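Local atomic coordinates of aromatic-L-amino-acid decarboxylase (Catharanthus roseus, PDB entry 6EEW), a protein that catalyses the pyridoxal 5'-phosphate-dependent decarboxylation of L-tryptophan to tryptamine and of 5-hydroxy-L-tryptophan to serotonin. Residues K193-G198 / A248-L253; T204-T209 / N218-I223; M241-V246 / N278-W283. All blocks are in the same frame, centred on the assembly; numbering follows the deposited sequence.

Contact 1 (K193-G198 / A248-L253)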
# COMPACT_ATOMS: atom_id res chain seq x y z
N LYS A 193 -20.59 3.83 22.12
CA LYS A 193 -21.96 3.80 21.62
C LYS A 193 -22.05 3.54 20.12
O LYS A 193 -23.15 3.25 19.63
CB LYS A 193 -22.65 5.13 21.92
CG LYS A 193 -22.76 5.43 23.39
CD LYS A 193 -23.44 6.75 23.67
CE LYS A 193 -23.53 6.99 25.17
NZ LYS A 193 -24.24 8.25 25.51
N LEU A 194 -20.95 3.64 19.39
CA LEU A 194 -20.98 3.64 17.93
C LEU A 194 -21.09 2.21 17.40
O LEU A 194 -20.26 1.36 17.71
CB LEU A 194 -19.74 4.33 17.38
CG LEU A 194 -19.44 5.69 18.04
CD1 LEU A 194 -18.30 6.41 17.32
CD2 LEU A 194 -20.69 6.56 18.12
N VAL A 195 -22.11 1.97 16.58
CA VAL A 195 -22.39 0.64 16.05
C VAL A 195 -22.13 0.63 14.55
O VAL A 195 -22.52 1.56 13.83
CB VAL A 195 -23.83 0.19 16.34
CG1 VAL A 195 -24.09 -1.20 15.77
CG2 VAL A 195 -24.07 0.22 17.83
N CYS A 196 -21.46 -0.42 14.08
CA CYS A 196 -21.20 -0.62 12.67
C CYS A 196 -21.98 -1.84 12.20
O CYS A 196 -22.12 -2.81 12.96
CB CYS A 196 -19.71 -0.85 12.39
SG CYS A 196 -18.63 0.56 12.75
N TYR A 197 -22.47 -1.79 10.96
CA TYR A 197 -23.31 -2.83 10.39
C TYR A 197 -22.69 -3.36 9.10
O TYR A 197 -22.17 -2.59 8.29
CB TYR A 197 -24.73 -2.30 10.12
CG TYR A 197 -25.40 -1.64 11.31
CD1 TYR A 197 -25.25 -0.28 11.55
CD2 TYR A 197 -26.21 -2.37 12.17
CE1 TYR A 197 -25.87 0.33 12.64
CE2 TYR A 197 -26.84 -1.77 13.26
CZ TYR A 197 -26.67 -0.42 13.48
OH TYR A 197 -27.29 0.17 14.56
N GLY A 198 -22.69 -4.68 8.94
CA GLY A 198 -22.25 -5.29 7.69
C GLY A 198 -22.96 -6.61 7.46
O GLY A 198 -23.37 -7.29 8.40
N ALA A 248 -31.97 1.19 22.41
CA ALA A 248 -31.07 0.85 23.50
C ALA A 248 -30.01 1.91 23.74
O ALA A 248 -29.11 1.68 24.56
CB ALA A 248 -30.38 -0.50 23.23
N GLY A 249 -30.06 3.03 23.04
CA GLY A 249 -29.16 4.13 23.28
C GLY A 249 -27.90 4.17 22.45
O GLY A 249 -27.08 5.08 22.65
N TYR A 250 -27.70 3.21 21.54
CA TYR A 250 -26.51 3.21 20.71
C TYR A 250 -26.65 4.22 19.58
O TYR A 250 -27.73 4.74 19.29
CB TYR A 250 -26.26 1.81 20.13
CG TYR A 250 -25.92 0.80 21.19
CD1 TYR A 250 -26.92 0.19 21.94
CD2 TYR A 250 -24.60 0.47 21.47
CE1 TYR A 250 -26.61 -0.73 22.94
CE2 TYR A 250 -24.28 -0.45 22.45
CZ TYR A 250 -25.29 -1.04 23.18
OH TYR A 250 -24.99 -1.96 24.17
N VAL A 251 -25.52 4.50 18.94
CA VAL A 251 -25.46 5.44 17.83
C VAL A 251 -25.05 4.68 16.57
O VAL A 251 -23.89 4.27 16.44
CB VAL A 251 -24.50 6.60 18.14
CG1 VAL A 251 -24.29 7.45 16.93
CG2 VAL A 251 -25.10 7.44 19.26
N PRO A 252 -25.99 4.44 15.65
CA PRO A 252 -25.63 3.80 14.37
C PRO A 252 -24.71 4.69 13.55
O PRO A 252 -25.03 5.84 13.24
CB PRO A 252 -26.99 3.62 13.68
CG PRO A 252 -28.03 3.74 14.77
CD PRO A 252 -27.43 4.71 15.75
N LEU A 253 -23.60 4.11 13.12
CA LEU A 253 -22.48 4.89 12.60
C LEU A 253 -22.14 4.55 11.16
O LEU A 253 -21.99 5.46 10.33
CB LEU A 253 -21.26 4.61 13.48
CG LEU A 253 -19.95 5.31 13.15
CD1 LEU A 253 -19.96 6.77 13.61
CD2 LEU A 253 -18.80 4.53 13.76

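Contact 2 (T204-T209 / N218-I223)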
# COMPACT_ATOMS: atom_id res chain seq x y z
N THR A 204 -15.22 -11.61 7.02
CA THR A 204 -13.79 -11.84 7.16
C THR A 204 -12.97 -10.56 7.17
O THR A 204 -11.99 -10.47 7.91
CB THR A 204 -13.28 -12.73 6.02
OG1 THR A 204 -14.24 -13.75 5.73
CG2 THR A 204 -11.97 -13.38 6.41
N MET A 205 -13.37 -9.56 6.38
CA MET A 205 -12.62 -8.32 6.23
C MET A 205 -13.23 -7.15 6.99
O MET A 205 -12.51 -6.38 7.62
CB MET A 205 -12.52 -7.98 4.73
CG MET A 205 -11.97 -6.60 4.37
SD MET A 205 -13.20 -5.27 4.31
CE MET A 205 -14.26 -5.82 2.97
N PHE A 206 -14.56 -7.05 6.95
CA PHE A 206 -15.26 -5.90 7.51
C PHE A 206 -15.14 -5.82 9.03
O PHE A 206 -14.83 -4.73 9.56
CB PHE A 206 -16.71 -5.95 7.04
CG PHE A 206 -17.65 -5.10 7.83
CD1 PHE A 206 -17.66 -3.72 7.67
CD2 PHE A 206 -18.48 -5.68 8.76
CE1 PHE A 206 -18.54 -2.94 8.43
CE2 PHE A 206 -19.36 -4.92 9.52
CZ PHE A 206 -19.39 -3.54 9.35
N PRO A 207 -15.39 -6.89 9.79
CA PRO A 207 -15.19 -6.80 11.25
C PRO A 207 -13.76 -6.47 11.65
O PRO A 207 -13.53 -5.71 12.61
CB PRO A 207 -15.61 -8.19 11.74
CG PRO A 207 -16.50 -8.75 10.62
CD PRO A 207 -15.93 -8.19 9.37
N LYS A 208 -12.79 -7.06 10.97
CA LYS A 208 -11.40 -6.74 11.26
C LYS A 208 -11.17 -5.24 11.12
O LYS A 208 -10.56 -4.61 11.99
CB LYS A 208 -10.48 -7.51 10.31
CG LYS A 208 -9.03 -7.06 10.32
CD LYS A 208 -8.19 -7.91 9.41
CE LYS A 208 -6.75 -7.45 9.37
NZ LYS A 208 -5.93 -8.40 8.57
N THR A 209 -11.67 -4.67 10.03
CA THR A 209 -11.55 -3.23 9.82
C THR A 209 -12.20 -2.45 10.95
O THR A 209 -11.60 -1.52 11.50
CB THR A 209 -12.17 -2.86 8.47
OG1 THR A 209 -11.36 -3.39 7.42
CG2 THR A 209 -12.23 -1.36 8.32
N ASN A 218 -18.50 -5.68 20.74
CA ASN A 218 -19.93 -5.91 20.70
C ASN A 218 -20.70 -4.91 19.86
O ASN A 218 -21.91 -5.07 19.68
CB ASN A 218 -20.50 -5.93 22.12
CG ASN A 218 -20.14 -7.18 22.87
OD1 ASN A 218 -19.95 -8.24 22.26
ND2 ASN A 218 -20.03 -7.08 24.20
N ASN A 219 -20.05 -3.88 19.32
CA ASN A 219 -20.73 -2.90 18.48
C ASN A 219 -20.49 -3.14 16.99
O ASN A 219 -20.78 -2.26 16.17
CB ASN A 219 -20.32 -1.48 18.87
CG ASN A 219 -20.80 -1.11 20.26
OD1 ASN A 219 -21.53 -1.85 20.90
ND2 ASN A 219 -20.42 0.08 20.71
N ILE A 220 -19.96 -4.30 16.63
CA ILE A 220 -19.77 -4.73 15.25
C ILE A 220 -20.86 -5.77 14.98
O ILE A 220 -20.82 -6.86 15.56
CB ILE A 220 -18.38 -5.33 15.03
CG1 ILE A 220 -17.29 -4.31 15.38
CG2 ILE A 220 -18.22 -5.80 13.60
CD1 ILE A 220 -15.86 -4.86 15.26
N ARG A 221 -21.84 -5.43 14.13
CA ARG A 221 -23.04 -6.24 13.94
C ARG A 221 -23.13 -6.76 12.51
O ARG A 221 -23.13 -5.98 11.55
CB ARG A 221 -24.28 -5.43 14.33
CG ARG A 221 -24.18 -4.86 15.75
CD ARG A 221 -25.53 -4.44 16.29
NE ARG A 221 -26.44 -5.57 16.38
CZ ARG A 221 -27.76 -5.47 16.46
NH1 ARG A 221 -28.33 -4.27 16.45
NH2 ARG A 221 -28.51 -6.56 16.54
N LEU A 222 -23.21 -8.09 12.38
CA LEU A 222 -23.41 -8.75 11.09
C LEU A 222 -24.91 -9.02 10.86
O LEU A 222 -25.55 -9.74 11.64
CB LEU A 222 -22.63 -10.06 11.03
CG LEU A 222 -21.11 -10.11 11.13
CD1 LEU A 222 -20.69 -11.57 10.94
CD2 LEU A 222 -20.43 -9.22 10.11
N ILE A 223 -25.44 -8.47 9.78
CA ILE A 223 -26.85 -8.61 9.42
C ILE A 223 -27.08 -10.00 8.84
O ILE A 223 -26.52 -10.34 7.79
CB ILE A 223 -27.28 -7.52 8.44
CG1 ILE A 223 -26.88 -6.15 8.99
CG2 ILE A 223 -28.78 -7.55 8.26
CD1 ILE A 223 -26.83 -5.09 7.93

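Contact 3 (M241-V246 / N278-W283)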
# COMPACT_ATOMS: atom_id res chain seq x y z
N MET A 241 -32.87 -3.83 13.04
CA MET A 241 -31.65 -3.78 13.85
C MET A 241 -31.31 -2.35 14.26
O MET A 241 -30.99 -2.08 15.43
CB MET A 241 -30.49 -4.43 13.10
CG MET A 241 -30.66 -5.92 12.82
SD MET A 241 -29.39 -6.59 11.72
CE MET A 241 -27.91 -6.33 12.70
N VAL A 242 -31.35 -1.42 13.31
CA VAL A 242 -30.98 -0.04 13.60
C VAL A 242 -31.92 0.55 14.64
O VAL A 242 -31.49 1.24 15.57
CB VAL A 242 -30.98 0.80 12.30
CG1 VAL A 242 -30.80 2.27 12.63
CG2 VAL A 242 -29.88 0.32 11.35
N GLU A 243 -33.22 0.28 14.51
CA GLU A 243 -34.16 0.89 15.44
C GLU A 243 -34.05 0.29 16.83
O GLU A 243 -34.23 0.99 17.84
CB GLU A 243 -35.58 0.79 14.88
CG GLU A 243 -35.76 1.69 13.65
CD GLU A 243 -37.12 1.57 12.99
OE1 GLU A 243 -37.76 0.50 13.12
OE2 GLU A 243 -37.55 2.55 12.33
N ASP A 244 -33.73 -1.01 16.92
CA ASP A 244 -33.47 -1.59 18.23
C ASP A 244 -32.21 -0.99 18.85
O ASP A 244 -32.16 -0.72 20.06
CB ASP A 244 -33.38 -3.11 18.13
CG ASP A 244 -34.72 -3.75 17.79
OD1 ASP A 244 -35.76 -3.05 17.83
OD2 ASP A 244 -34.75 -4.96 17.47
N ASP A 245 -31.18 -0.73 18.03
CA ASP A 245 -29.97 -0.11 18.55
C ASP A 245 -30.25 1.30 19.04
O ASP A 245 -29.71 1.72 20.08
CB ASP A 245 -28.88 -0.10 17.49
CG ASP A 245 -28.27 -1.46 17.29
OD1 ASP A 245 -28.25 -2.24 18.26
OD2 ASP A 245 -27.80 -1.74 16.16
N VAL A 246 -31.05 2.05 18.30
CA VAL A 246 -31.41 3.40 18.72
C VAL A 246 -32.19 3.36 20.03
O VAL A 246 -32.00 4.20 20.91
CB VAL A 246 -32.20 4.12 17.62
CG1 VAL A 246 -32.89 5.37 18.18
CG2 VAL A 246 -31.28 4.51 16.49
N ASN A 278 -29.42 7.32 5.09
CA ASN A 278 -29.81 8.72 5.19
C ASN A 278 -30.78 8.93 6.35
O ASN A 278 -30.62 9.88 7.13
CB ASN A 278 -30.45 9.19 3.89
CG ASN A 278 -29.45 9.36 2.77
OD1 ASN A 278 -28.98 8.38 2.19
ND2 ASN A 278 -29.14 10.61 2.44
N GLU A 279 -31.77 8.05 6.50
CA GLU A 279 -32.76 8.28 7.54
C GLU A 279 -32.13 8.30 8.92
O GLU A 279 -32.48 9.14 9.76
CB GLU A 279 -33.86 7.23 7.49
CG GLU A 279 -34.79 7.29 8.70
CD GLU A 279 -35.93 6.29 8.58
OE1 GLU A 279 -36.00 5.63 7.51
OE2 GLU A 279 -36.74 6.15 9.54
N PHE A 280 -31.19 7.40 9.19
CA PHE A 280 -30.68 7.29 10.55
C PHE A 280 -29.31 7.93 10.74
O PHE A 280 -28.70 7.73 11.79
CB PHE A 280 -30.64 5.82 10.98
CG PHE A 280 -31.99 5.21 11.19
CD1 PHE A 280 -32.69 5.46 12.36
CD2 PHE A 280 -32.57 4.41 10.23
CE1 PHE A 280 -33.95 4.91 12.57
CE2 PHE A 280 -33.83 3.86 10.43
CZ PHE A 280 -34.52 4.11 11.60
N GLY A 281 -28.85 8.74 9.78
CA GLY A 281 -27.56 9.38 9.90
C GLY A 281 -26.38 8.43 9.86
O GLY A 281 -25.32 8.75 10.39
N ILE A 282 -26.56 7.28 9.23
CA ILE A 282 -25.52 6.27 9.11
C ILE A 282 -24.70 6.56 7.86
O ILE A 282 -25.26 6.76 6.77
CB ILE A 282 -26.14 4.87 9.04
CG1 ILE A 282 -26.96 4.60 10.30
CG2 ILE A 282 -25.07 3.82 8.76
CD1 ILE A 282 -27.92 3.43 10.19
N TRP A 283 -23.38 6.56 8.00
CA TRP A 283 -22.51 6.64 6.84
C TRP A 283 -22.57 5.32 6.08
O TRP A 283 -22.26 4.27 6.64
CB TRP A 283 -21.07 6.91 7.26
CG TRP A 283 -20.13 7.00 6.12
CD1 TRP A 283 -19.91 6.06 5.14
CD2 TRP A 283 -19.17 8.03 5.88
NE1 TRP A 283 -18.92 6.48 4.29
CE2 TRP A 283 -18.44 7.69 4.73
CE3 TRP A 283 -18.87 9.23 6.53
CZ2 TRP A 283 -17.45 8.50 4.21
CZ3 TRP A 283 -17.89 10.04 6.01
CH2 TRP A 283 -17.19 9.67 4.86

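Contact 1 (K193-G198 / A248-L253)
Val195 turns CG2 anti to its carbonyl carbon (chi1 180°), and it is CG2 that crosses to Tyr250, 3.6 Å from Tyr250 CB. On the other face of the sheet, Leu253 holds CG anti to its backbone N, and chi2 (77°) sets the delta carbons; CD2 lies 3.7 Å from Leu194 CB and also approaches Cys196 SG. Leu194 CD2 runs beside Val251, 3.8 Å from Val251 CB, the two side chains pointing the same way. Pro252, on the face of Val195, sets CB against the rim of the Tyr197 ring, 3.6 Å from Tyr197 CE1, while Val195 CG1 lies over one face of that ring. The Tyr197 hydroxyl is hydrogen-bonded to Asp245.

Between these two sets of side chains the strands pair in parallel. Val251 N donates to Lys193 O at 2.8 Å in a nearly straight bond (176°), although the donor stands above the carbonyl plane of Lys193. Val251 O then accepts from Val195 N at 2.9 Å, and Val195 O from Leu253 N at 2.9 Å. The three bonds satisfy these backbone groups between largely apolar side chains, with helix 167-186 packed on Leu194 and Leu253 and helix 235-247 on Val195 and Pro252.

Contact 2 (T204-T209 / N218-I223)
Pro207 and Ile220 make the closest approach between 204-209 and 218-223: Ile220 CD1 comes to 3.6 Å from Pro207 O, and its CG2 branch lies 4.0 Å from Pro207 CB. Ile220 places CG1 anti to its carbonyl carbon and CG2 anti to the backbone N (chi1 -59°), and chi2 (177°) extends CD1, so both branches are used. Leu222, two residues further along the strand, crosses the proline at about a right angle, its CD2 4.0 Å from Pro207 CG. The same methyl sits at the edge of the Phe206 ring, 4.3 Å from Phe206 CD2. No hydrogen bond links the segments, so the contact is one of apolar packing.

Further out, the first turn of the helix is fixed by Met205 O, which accepts from both Thr209 N (3.1 Å) and Thr209 OG1 (3.2 Å). Phe206 also packs on Cys196 of the adjoining strand, and Pro207 on Thr344 of the second subunit. Leu222 touches His203, which binds L-tryptophan. The Arg221 side chain leaves the strand away from the helix; its NH1 forms a salt bridge with Asp245. Strand 194-199, helix 206-212 and strand 220-223 form a beta-alpha-beta unit at the edge of the large sheet, in the pyridoxal phosphate-dependent decarboxylase domain.

Contact 3 (M241-V246 / N278-W283)
Both faces of the Phe280 ring are covered. Val242 CG1 lies over one, 3.6 Å from the ring centroid and 18° off the normal, a CH-pi contact whose shortest approach is to Phe280 CG at 3.5 Å. Glu279 CG, from the neighbouring residue in the same helix, is set against the opposite face toward the rim. At the edge, in the ring plane, stands Glu243 OE2, 3.5 Å from Phe280 CZ, with the carboxylate turned 83° from the ring plane. The glutamate comes across the far end of the ring at about a right angle, and its CG lies 3.4 Å from Phe280 CZ.

With Val242 CG1 anti to the backbone N (chi1 172°), that branch takes the ring and also reaches Ile282 CD1, which CG2 meets tip to tip at 3.9 Å. Val246, one turn along, adds a looser touch of CG2 on Phe280 CD1. The acidic ends of Glu243 and Glu279 come within 4.6 Å of each other, OE2 to OE2, and both residues form salt bridges with Arg239, whose positive charge probably offsets their repulsion.

Gly281 adopts positive phi in a Schellman motif just after Phe280, turning the chain from helix 270-280 toward strand 283-287. The C-terminal part of helix 235-247 is thereby held beside the end of helix 270-280. Val242 and Val246 of helix 235-247, with Ile282 just after helix 270-280, pack on Pro252 of strand 251-258, on the face of the sheet to which that proline projects.

Overall arrangement
From the N terminus, strand 194-199 comes first, and helix 206-212 and strand 220-223 follow. Contact 2 closes a short loop between these last two, lying wholly within the longer loop that contact 1 closes when strand 251-258 pairs with strand 194-199. Helix 235-247 leads into strand 251-258, which is followed by helix 270-280; contact 3 joins helix 235-247 to the end of helix 270-280 and the turn that follows, so its loop crosses that of contact 1 and comes after that of contact 2. Strand 194-199 lies between strands 220-223 and 251-258 in the sheet. Asp245, in 241-246, links its helix to contacts 1 and 2.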